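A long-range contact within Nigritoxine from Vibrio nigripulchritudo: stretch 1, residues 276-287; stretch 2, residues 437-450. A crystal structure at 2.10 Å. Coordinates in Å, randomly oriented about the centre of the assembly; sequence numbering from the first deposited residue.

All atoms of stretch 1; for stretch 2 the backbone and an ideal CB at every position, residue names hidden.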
ATOM      1  N   SER A 276       2.593   9.918   9.442  1.00 96.53           N
ATOM      2  CA  SER A 276       2.434  11.036   8.509  1.00102.64           C
ATOM      3  C   SER A 276       3.612  11.055   7.543  1.00104.29           C
ATOM      4  O   SER A 276       4.629  10.395   7.777  1.00102.80           O
ATOM      5  CB  SER A 276       2.350  12.370   9.248  1.00103.78           C
ATOM      6  OG  SER A 276       3.644  12.823   9.608  1.00108.27           O
ATOM      7  N   GLN A 277       3.475  11.830   6.473  1.00107.70           N
ATOM      8  CA  GLN A 277       4.480  11.880   5.413  1.00110.06           C
ATOM      9  C   GLN A 277       5.866  12.365   5.855  1.00110.20           C
ATOM     10  O   GLN A 277       6.876  11.855   5.369  1.00106.92           O
ATOM     11  CB  GLN A 277       3.973  12.705   4.231  1.00116.53           C
ATOM     12  CG  GLN A 277       2.921  11.993   3.391  1.00120.46           C
ATOM     13  CD  GLN A 277       2.177  12.941   2.467  1.00127.08           C
ATOM     14  OE1 GLN A 277       0.943  12.986   2.469  1.00131.56           O
ATOM     15  NE2 GLN A 277       2.923  13.712   1.676  1.00126.65           N
ATOM     16  N   GLU A 278       5.928  13.333   6.766  1.00113.65           N
ATOM     17  CA  GLU A 278       7.234  13.813   7.238  1.00116.82           C
ATOM     18  C   GLU A 278       7.959  12.755   8.080  1.00113.37           C
ATOM     19  O   GLU A 278       9.150  12.508   7.870  1.00110.32           O
ATOM     20  CB  GLU A 278       7.131  15.143   7.995  1.00122.88           C
ATOM     21  CG  GLU A 278       8.478  15.849   8.136  1.00128.97           C
ATOM     22  CD  GLU A 278       8.399  17.178   8.867  1.00135.80           C
ATOM     23  OE1 GLU A 278       7.486  17.978   8.565  1.00138.68           O
ATOM     24  OE2 GLU A 278       9.265  17.431   9.734  1.00135.17           O
ATOM     25  N   GLN A 279       7.228  12.142   9.016  1.00107.45           N
ATOM     26  CA  GLN A 279       7.728  11.021   9.828  1.00 98.92           C
ATOM     27  C   GLN A 279       8.228   9.870   8.946  1.00 92.18           C
ATOM     28  O   GLN A 279       9.343   9.393   9.138  1.00 91.68           O
ATOM     29  CB  GLN A 279       6.642  10.514  10.781  1.00 96.66           C
ATOM     30  CG  GLN A 279       6.060  11.571  11.710  1.00101.33           C
ATOM     31  CD  GLN A 279       4.807  11.092  12.425  1.00100.78           C
ATOM     32  OE1 GLN A 279       3.806  10.738  11.792  1.00 98.36           O
ATOM     33  NE2 GLN A 279       4.854  11.083  13.754  1.00100.37           N
ATOM     34  N   ALA A 280       7.416   9.451   7.974  1.00 83.59           N
ATOM     35  CA  ALA A 280       7.813   8.400   7.026  1.00 84.81           C
ATOM     36  C   ALA A 280       9.102   8.764   6.271  1.00 88.47           C
ATOM     37  O   ALA A 280      10.118   8.056   6.387  1.00 83.32           O
ATOM     38  CB  ALA A 280       6.678   8.078   6.056  1.00 76.42           C
ATOM     39  N   GLU A 281       9.072   9.881   5.533  1.00 88.79           N
ATOM     40  CA  GLU A 281      10.219  10.296   4.730  1.00 88.70           C
ATOM     41  C   GLU A 281      11.425  10.628   5.633  1.00 92.86           C
ATOM     42  O   GLU A 281      12.573  10.528   5.193  1.00 98.39           O
ATOM     43  CB  GLU A 281       9.849  11.435   3.745  1.00 94.33           C
ATOM     44  CG  GLU A 281       8.675  11.129   2.791  1.00 90.34           C
ATOM     45  CD  GLU A 281       9.035  11.073   1.294  1.00 90.97           C
ATOM     46  OE1 GLU A 281      10.152  10.611   0.953  1.00 90.41           O
ATOM     47  OE2 GLU A 281       8.187  11.471   0.443  1.00 79.18           O
ATOM     48  N   ASN A 282      11.170  10.978   6.896  1.00 91.07           N
ATOM     49  CA  ASN A 282      12.239  11.064   7.902  1.00 92.60           C
ATOM     50  C   ASN A 282      12.785   9.704   8.337  1.00 89.16           C
ATOM     51  O   ASN A 282      13.992   9.563   8.585  1.00 91.35           O
ATOM     52  CB  ASN A 282      11.788  11.839   9.150  1.00 99.87           C
ATOM     53  CG  ASN A 282      12.334  13.261   9.195  1.00104.58           C
ATOM     54  OD1 ASN A 282      12.590  13.882   8.160  1.00104.41           O
ATOM     55  ND2 ASN A 282      12.511  13.782  10.403  1.00106.32           N
ATOM     56  N   ILE A 283      11.893   8.717   8.460  1.00 81.53           N
ATOM     57  CA  ILE A 283      12.296   7.354   8.788  1.00 72.38           C
ATOM     58  C   ILE A 283      13.143   6.797   7.635  1.00 67.59           C
ATOM     59  O   ILE A 283      14.167   6.148   7.877  1.00 68.34           O
ATOM     60  CB  ILE A 283      11.082   6.427   9.112  1.00 71.02           C
ATOM     61  CG1 ILE A 283      10.254   6.947  10.306  1.00 72.84           C
ATOM     62  CG2 ILE A 283      11.533   4.996   9.362  1.00 64.65           C
ATOM     63  CD1 ILE A 283      11.027   7.172  11.596  1.00 79.45           C
ATOM     64  N   GLY A 284      12.728   7.069   6.395  1.00 63.55           N
ATOM     65  CA  GLY A 284      13.438   6.581   5.204  1.00 61.20           C
ATOM     66  C   GLY A 284      13.645   5.072   5.245  1.00 56.89           C
ATOM     67  O   GLY A 284      14.783   4.569   5.176  1.00 56.15           O
ATOM     68  N   ALA A 285      12.543   4.343   5.370  1.00 52.35           N
ATOM     69  CA  ALA A 285      12.623   2.885   5.572  1.00 48.12           C
ATOM     70  C   ALA A 285      13.074   2.112   4.320  1.00 47.17           C
ATOM     71  O   ALA A 285      13.771   1.085   4.431  1.00 46.84           O
ATOM     72  CB  ALA A 285      11.291   2.345   6.111  1.00 43.76           C
ATOM     73  N   TRP A 286      12.712   2.633   3.143  1.00 46.08           N
ATOM     74  CA  TRP A 286      12.819   1.892   1.882  1.00 45.71           C
ATOM     75  C   TRP A 286      13.692   2.542   0.835  1.00 49.41           C
ATOM     76  O   TRP A 286      13.664   3.757   0.668  1.00 48.84           O
ATOM     77  CB  TRP A 286      11.417   1.647   1.332  1.00 42.10           C
ATOM     78  CG  TRP A 286      10.579   0.841   2.309  1.00 41.50           C
ATOM     79  CD1 TRP A 286       9.507   1.275   3.076  1.00 41.25           C
ATOM     80  CD2 TRP A 286      10.782  -0.568   2.703  1.00 39.75           C
ATOM     81  NE1 TRP A 286       9.008   0.257   3.847  1.00 38.88           N
ATOM     82  CE2 TRP A 286       9.734  -0.874   3.675  1.00 39.33           C
ATOM     83  CE3 TRP A 286      11.667  -1.573   2.323  1.00 38.86           C
ATOM     84  CZ2 TRP A 286       9.614  -2.133   4.251  1.00 38.80           C
ATOM     85  CZ3 TRP A 286      11.537  -2.839   2.902  1.00 38.97           C
ATOM     86  CH2 TRP A 286      10.532  -3.115   3.844  1.00 37.27           C
ATOM     87  N   ILE A 287      14.476   1.719   0.132  1.00 50.61           N
ATOM     88  CA  ILE A 287      15.343   2.172  -0.947  1.00 55.21           C
ATOM     89  C   ILE A 287      14.762   1.640  -2.250  1.00 56.19           C
ATOM     90  O   ILE A 287      14.621   0.433  -2.420  1.00 53.98           O
ATOM     91  CB  ILE A 287      16.780   1.590  -0.827  1.00 56.80           C
ATOM     92  CG1 ILE A 287      17.447   2.022   0.472  1.00 59.39           C
ATOM     93  CG2 ILE A 287      17.642   1.962  -2.050  1.00 58.58           C
ATOM     94  CD1 ILE A 287      18.549   1.070   0.916  1.00 60.97           C
ATOM     95  N   UNK A 437       5.750  -0.394  13.793  1.00 43.64           N
ATOM     96  CA  UNK A 437       5.481  -0.829  12.435  1.00 42.67           C
ATOM     97  C   UNK A 437       6.341  -0.093  11.384  1.00 43.01           C
ATOM     98  O   UNK A 437       6.650   1.087  11.540  1.00 43.82           O
ATOM     99  CB  UNK A 437       3.996  -0.626  12.125  1.00 42.67           C
ATOM    100  N   UNK A 438       6.738  -0.796  10.334  1.00 38.75           N
ATOM    101  CA  UNK A 438       7.445  -0.153   9.231  1.00 38.97           C
ATOM    102  C   UNK A 438       6.469   0.706   8.415  1.00 40.54           C
ATOM    103  O   UNK A 438       5.398   0.241   8.041  1.00 39.27           O
ATOM    104  CB  UNK A 438       8.117  -1.199   8.340  1.00 38.97           C
ATOM    105  N   UNK A 439       6.833   1.979   8.161  1.00 42.06           N
ATOM    106  CA  UNK A 439       6.023   2.836   7.296  1.00 42.34           C
ATOM    107  C   UNK A 439       5.902   2.261   5.884  1.00 41.06           C
ATOM    108  O   UNK A 439       6.749   1.474   5.443  1.00 40.47           O
ATOM    109  CB  UNK A 439       6.624   4.242   7.236  1.00 42.34           C
ATOM    110  N   UNK A 440       4.851   2.654   5.186  1.00 39.97           N
ATOM    111  CA  UNK A 440       4.678   2.243   3.809  1.00 39.51           C
ATOM    112  C   UNK A 440       5.768   2.847   2.919  1.00 40.76           C
ATOM    113  O   UNK A 440       6.310   3.908   3.204  1.00 40.71           O
ATOM    114  CB  UNK A 440       3.291   2.648   3.307  1.00 39.51           C
ATOM    115  N   UNK A 441       6.133   2.118   1.876  1.00 39.29           N
ATOM    116  CA  UNK A 441       7.029   2.655   0.879  1.00 41.37           C
ATOM    117  C   UNK A 441       6.288   3.612  -0.051  1.00 42.49           C
ATOM    118  O   UNK A 441       6.936   4.393  -0.738  1.00 43.36           O
ATOM    119  CB  UNK A 441       7.676   1.522   0.081  1.00 41.37           C
ATOM    120  N   UNK A 442       4.948   3.557  -0.072  1.00 40.26           N
ATOM    121  CA  UNK A 442       4.139   4.376  -1.015  1.00 40.57           C
ATOM    122  C   UNK A 442       4.025   5.831  -0.545  1.00 42.95           C
ATOM    123  O   UNK A 442       2.967   6.298  -0.137  1.00 42.62           O
ATOM    124  CB  UNK A 442       2.739   3.779  -1.171  1.00 40.57           C
ATOM    125  N   UNK A 443       5.159   6.520  -0.551  1.00 44.11           N
ATOM    126  CA  UNK A 443       5.221   7.897  -0.120  1.00 46.92           C
ATOM    127  C   UNK A 443       4.933   8.844  -1.296  1.00 49.76           C
ATOM    128  O   UNK A 443       4.748   8.424  -2.465  1.00 48.06           O
ATOM    129  CB  UNK A 443       6.590   8.196   0.494  1.00 46.92           C
ATOM    130  N   UNK A 444       4.912  10.135  -0.969  1.00 53.02           N
ATOM    131  CA  UNK A 444       4.835  11.209  -1.951  1.00 54.67           C
ATOM    132  C   UNK A 444       5.909  11.042  -3.021  1.00 52.91           C
ATOM    133  O   UNK A 444       5.603  11.023  -4.201  1.00 54.08           O
ATOM    134  CB  UNK A 444       4.976  12.570  -1.267  1.00 54.67           C
ATOM    135  N   UNK A 445       7.163  10.894  -2.620  1.00 54.13           N
ATOM    136  CA  UNK A 445       8.238  10.872  -3.599  1.00 56.81           C
ATOM    137  C   UNK A 445       8.215   9.590  -4.447  1.00 55.74           C
ATOM    138  O   UNK A 445       8.516   9.630  -5.643  1.00 57.11           O
ATOM    139  CB  UNK A 445       9.587  11.009  -2.890  1.00 56.81           C
ATOM    140  N   UNK A 446       7.812   8.473  -3.832  1.00 50.76           N
ATOM    141  CA  UNK A 446       7.631   7.201  -4.530  1.00 46.59           C
ATOM    142  C   UNK A 446       6.797   7.399  -5.802  1.00 45.06           C
ATOM    143  O   UNK A 446       7.187   6.948  -6.882  1.00 44.43           O
ATOM    144  CB  UNK A 446       6.963   6.177  -3.610  1.00 46.59           C
ATOM    145  N   UNK A 447       5.654   8.073  -5.674  1.00 46.07           N
ATOM    146  CA  UNK A 447       4.792   8.356  -6.825  1.00 47.17           C
ATOM    147  C   UNK A 447       5.409   9.362  -7.820  1.00 49.43           C
ATOM    148  O   UNK A 447       5.200   9.237  -9.029  1.00 47.49           O
ATOM    149  CB  UNK A 447       3.447   8.891  -6.330  1.00 47.17           C
ATOM    150  N   UNK A 448       6.169  10.331  -7.308  1.00 52.31           N
ATOM    151  CA  UNK A 448       6.952  11.236  -8.169  1.00 56.70           C
ATOM    152  C   UNK A 448       7.924  10.401  -8.988  1.00 56.39           C
ATOM    153  O   UNK A 448       8.062  10.612 -10.190  1.00 59.17           O
ATOM    154  CB  UNK A 448       7.701  12.286  -7.345  1.00 56.70           C
ATOM    155  N   UNK A 449       8.565   9.424  -8.345  1.00 54.17           N
ATOM    156  CA  UNK A 449       9.509   8.559  -9.055  1.00 57.43           C
ATOM    157  C   UNK A 449       8.809   7.742 -10.117  1.00 55.48           C
ATOM    158  O   UNK A 449       9.279   7.672 -11.257  1.00 55.32           O
ATOM    159  CB  UNK A 449      10.230   7.630  -8.076  1.00 57.43           C
ATOM    160  N   UNK A 450       7.664   7.166  -9.752  1.00 51.31           N
ATOM    161  CA  UNK A 450       6.854   6.403 -10.698  1.00 48.70           C
ATOM    162  C   UNK A 450       6.525   7.263 -11.930  1.00 52.32           C
ATOM    163  O   UNK A 450       6.681   6.789 -13.060  1.00 49.39           O
ATOM    164  CB  UNK A 450       5.569   5.912 -10.027  1.00 48.70           C
TER

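Position 437 lies beyond the reach of stretch 1, and its phi of -62° and psi of 145° admit almost any residue; it is Pro-437. At 438 the CB points toward stretch 1, 4.5 Å from Trp-286 CZ2 and 5.3 Å from Ala-285 CB. This apolar surrounding suits a branched or medium aliphatic side chain. The residue is Ile-438, whose CG2 lies 3.7 Å from both Ala-285 CB and Trp-286 CZ2.

At 439 the ideal CB sits 4.0 Å from Ala-280 CB, with Ala-285 and Ile-283 a little farther off. A compact apolar residue fits: alanine, valine or, since phi is -60°, proline. Pro-439 lays its ring among all three, its CB 4.1 Å from Ala-280 CB, its CG 4.1 Å from Ile-283 CG2 and its CD 4.2 Å from Ala-285 CB. Its carbonyl serves whatever the side chain: Trp-286 NE1 donates to Pro-439 O at 3.0 Å, at the edge of the indole, which satisfies the ring's one polar atom.

Position 440 points away, so stretch 1 hardly constrains it; Thr-440 OG1 accepts from the backbone N of position 442 at 3.0 Å. The CB at 441 already lies 3.5 Å from Trp-286 CD1, which favours a small residue, and Ala-441 sets its methyl against the indole, with its backbone close by. Position 442 points away, free of demands from stretch 1, and is Gln-442.

Position 443 immediately precedes a helix whose first amides need acceptors, which favours serine, threonine, aspartate or asparagine. The CB is 3.6 Å from Glu-281 OE2, making another acid less attractive. Thr-443 OG1 caps the helix, accepting from the backbone N of position 446 at 3.2 Å, while Thr-443 CG2 reaches to 4.5 Å from Ala-280 CB.

At 444 the CB is 3.8 Å from both Gln-277 NE2 and Glu-281 OE2, so a polar or basic residue would suit. Lys-444 covers these groups with its aliphatic base, but its end leads away.

At 445 the backbone N donates to Glu-281 OE2 at 3.3 Å, and the CB, pointing sideways, is 3.6 Å from that oxygen; a short donor suits. Ser-445 OG donates to Glu-281 OE1 at 2.9 Å.

Position 446 points sideways, with nothing of stretch 1 near its CB, and 447 and 448 are out of reach, so stretch 1 does not choose there: Phe-446, Phe-447 and Glu-448, whose OE2 forms a long salt bridge with Lys-444 NZ at 3.8 Å. Position 449 points toward stretch 1 from a distance, where a long basic side chain could approach the acid; Arg-449 NH2 stops 4.5 Å from Glu-281 OE1, beyond a salt bridge. Position 450, out of reach, is Val-450.

Stretch 2 (437-450) PIPTAQTKSFFERV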
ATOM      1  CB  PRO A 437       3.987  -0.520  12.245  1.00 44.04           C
ATOM      2  CG  PRO A 437       3.661   0.466  13.321  1.00 47.99           C
ATOM      3  CD  PRO A 437       4.522   0.059  14.477  1.00 45.71           C
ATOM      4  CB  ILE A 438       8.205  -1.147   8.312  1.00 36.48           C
ATOM      5  CG1 ILE A 438       8.911  -2.231   9.163  1.00 35.25           C
ATOM      6  CG2 ILE A 438       9.222  -0.365   7.455  1.00 37.70           C
ATOM      7  CD1 ILE A 438       9.843  -3.154   8.383  1.00 35.48           C
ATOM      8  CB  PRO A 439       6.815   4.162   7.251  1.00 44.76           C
ATOM      9  CG  PRO A 439       7.653   4.143   8.481  1.00 46.67           C
ATOM     10  CD  PRO A 439       7.982   2.692   8.738  1.00 43.27           C
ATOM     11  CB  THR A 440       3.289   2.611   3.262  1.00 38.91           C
ATOM     12  OG1 THR A 440       3.181   2.124   1.915  1.00 37.26           O
ATOM     13  CG2 THR A 440       3.055   4.142   3.307  1.00 39.34           C
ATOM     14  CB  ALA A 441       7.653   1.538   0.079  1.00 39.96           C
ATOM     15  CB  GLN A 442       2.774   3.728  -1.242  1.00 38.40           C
ATOM     16  CG  GLN A 442       2.952   2.328  -1.831  1.00 37.07           C
ATOM     17  CD  GLN A 442       1.664   1.590  -2.128  1.00 37.24           C
ATOM     18  OE1 GLN A 442       0.624   2.195  -2.444  1.00 38.33           O
ATOM     19  NE2 GLN A 442       1.730   0.270  -2.062  1.00 34.85           N
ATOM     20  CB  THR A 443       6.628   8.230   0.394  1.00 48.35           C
ATOM     21  OG1 THR A 443       7.560   7.969  -0.654  1.00 47.03           O
ATOM     22  CG2 THR A 443       7.010   7.383   1.649  1.00 45.63           C
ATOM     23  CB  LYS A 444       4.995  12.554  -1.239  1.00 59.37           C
ATOM     24  CG  LYS A 444       4.636  13.780  -2.074  1.00 64.59           C
ATOM     25  CD  LYS A 444       5.271  15.031  -1.462  1.00 70.54           C
ATOM     26  CE  LYS A 444       4.423  16.275  -1.685  1.00 74.50           C
ATOM     27  NZ  LYS A 444       3.969  16.399  -3.096  1.00 74.22           N
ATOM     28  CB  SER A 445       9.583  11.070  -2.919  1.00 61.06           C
ATOM     29  OG  SER A 445       9.740  10.098  -1.911  1.00 61.00           O
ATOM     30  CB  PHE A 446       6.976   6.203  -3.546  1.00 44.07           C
ATOM     31  CG  PHE A 446       6.539   4.905  -4.156  1.00 42.41           C
ATOM     32  CD1 PHE A 446       7.364   3.765  -4.087  1.00 41.51           C
ATOM     33  CD2 PHE A 446       5.269   4.782  -4.733  1.00 41.30           C
ATOM     34  CE1 PHE A 446       6.950   2.541  -4.615  1.00 40.15           C
ATOM     35  CE2 PHE A 446       4.851   3.560  -5.262  1.00 41.90           C
ATOM     36  CZ  PHE A 446       5.694   2.436  -5.207  1.00 39.72           C
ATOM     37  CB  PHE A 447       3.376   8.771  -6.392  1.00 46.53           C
ATOM     38  CG  PHE A 447       2.599   7.638  -5.781  1.00 45.01           C
ATOM     39  CD1 PHE A 447       2.047   6.664  -6.579  1.00 42.48           C
ATOM     40  CD2 PHE A 447       2.490   7.518  -4.397  1.00 45.14           C
ATOM     41  CE1 PHE A 447       1.369   5.579  -6.017  1.00 42.96           C
ATOM     42  CE2 PHE A 447       1.831   6.448  -3.825  1.00 44.75           C
ATOM     43  CZ  PHE A 447       1.260   5.477  -4.639  1.00 42.46           C
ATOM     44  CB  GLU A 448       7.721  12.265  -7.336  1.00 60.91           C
ATOM     45  CG  GLU A 448       6.818  13.244  -6.601  1.00 66.21           C
ATOM     46  CD  GLU A 448       7.547  14.128  -5.583  1.00 71.99           C
ATOM     47  OE1 GLU A 448       8.748  13.914  -5.277  1.00 72.97           O
ATOM     48  OE2 GLU A 448       6.887  15.055  -5.068  1.00 75.45           O
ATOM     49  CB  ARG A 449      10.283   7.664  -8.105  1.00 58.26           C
ATOM     50  CG  ARG A 449      11.270   8.428  -7.232  1.00 64.93           C
ATOM     51  CD  ARG A 449      11.860   7.489  -6.194  1.00 69.53           C
ATOM     52  NE  ARG A 449      11.965   8.137  -4.893  1.00 74.38           N
ATOM     53  CZ  ARG A 449      11.479   7.665  -3.750  1.00 73.47           C
ATOM     54  NH1 ARG A 449      10.853   6.490  -3.685  1.00 66.04           N
ATOM     55  NH2 ARG A 449      11.658   8.378  -2.648  1.00 78.49           N
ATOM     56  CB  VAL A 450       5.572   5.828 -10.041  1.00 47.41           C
ATOM     57  CG1 VAL A 450       4.573   5.340 -11.087  1.00 46.37           C
ATOM     58  CG2 VAL A 450       5.910   4.697  -9.062  1.00 45.49           C
TER
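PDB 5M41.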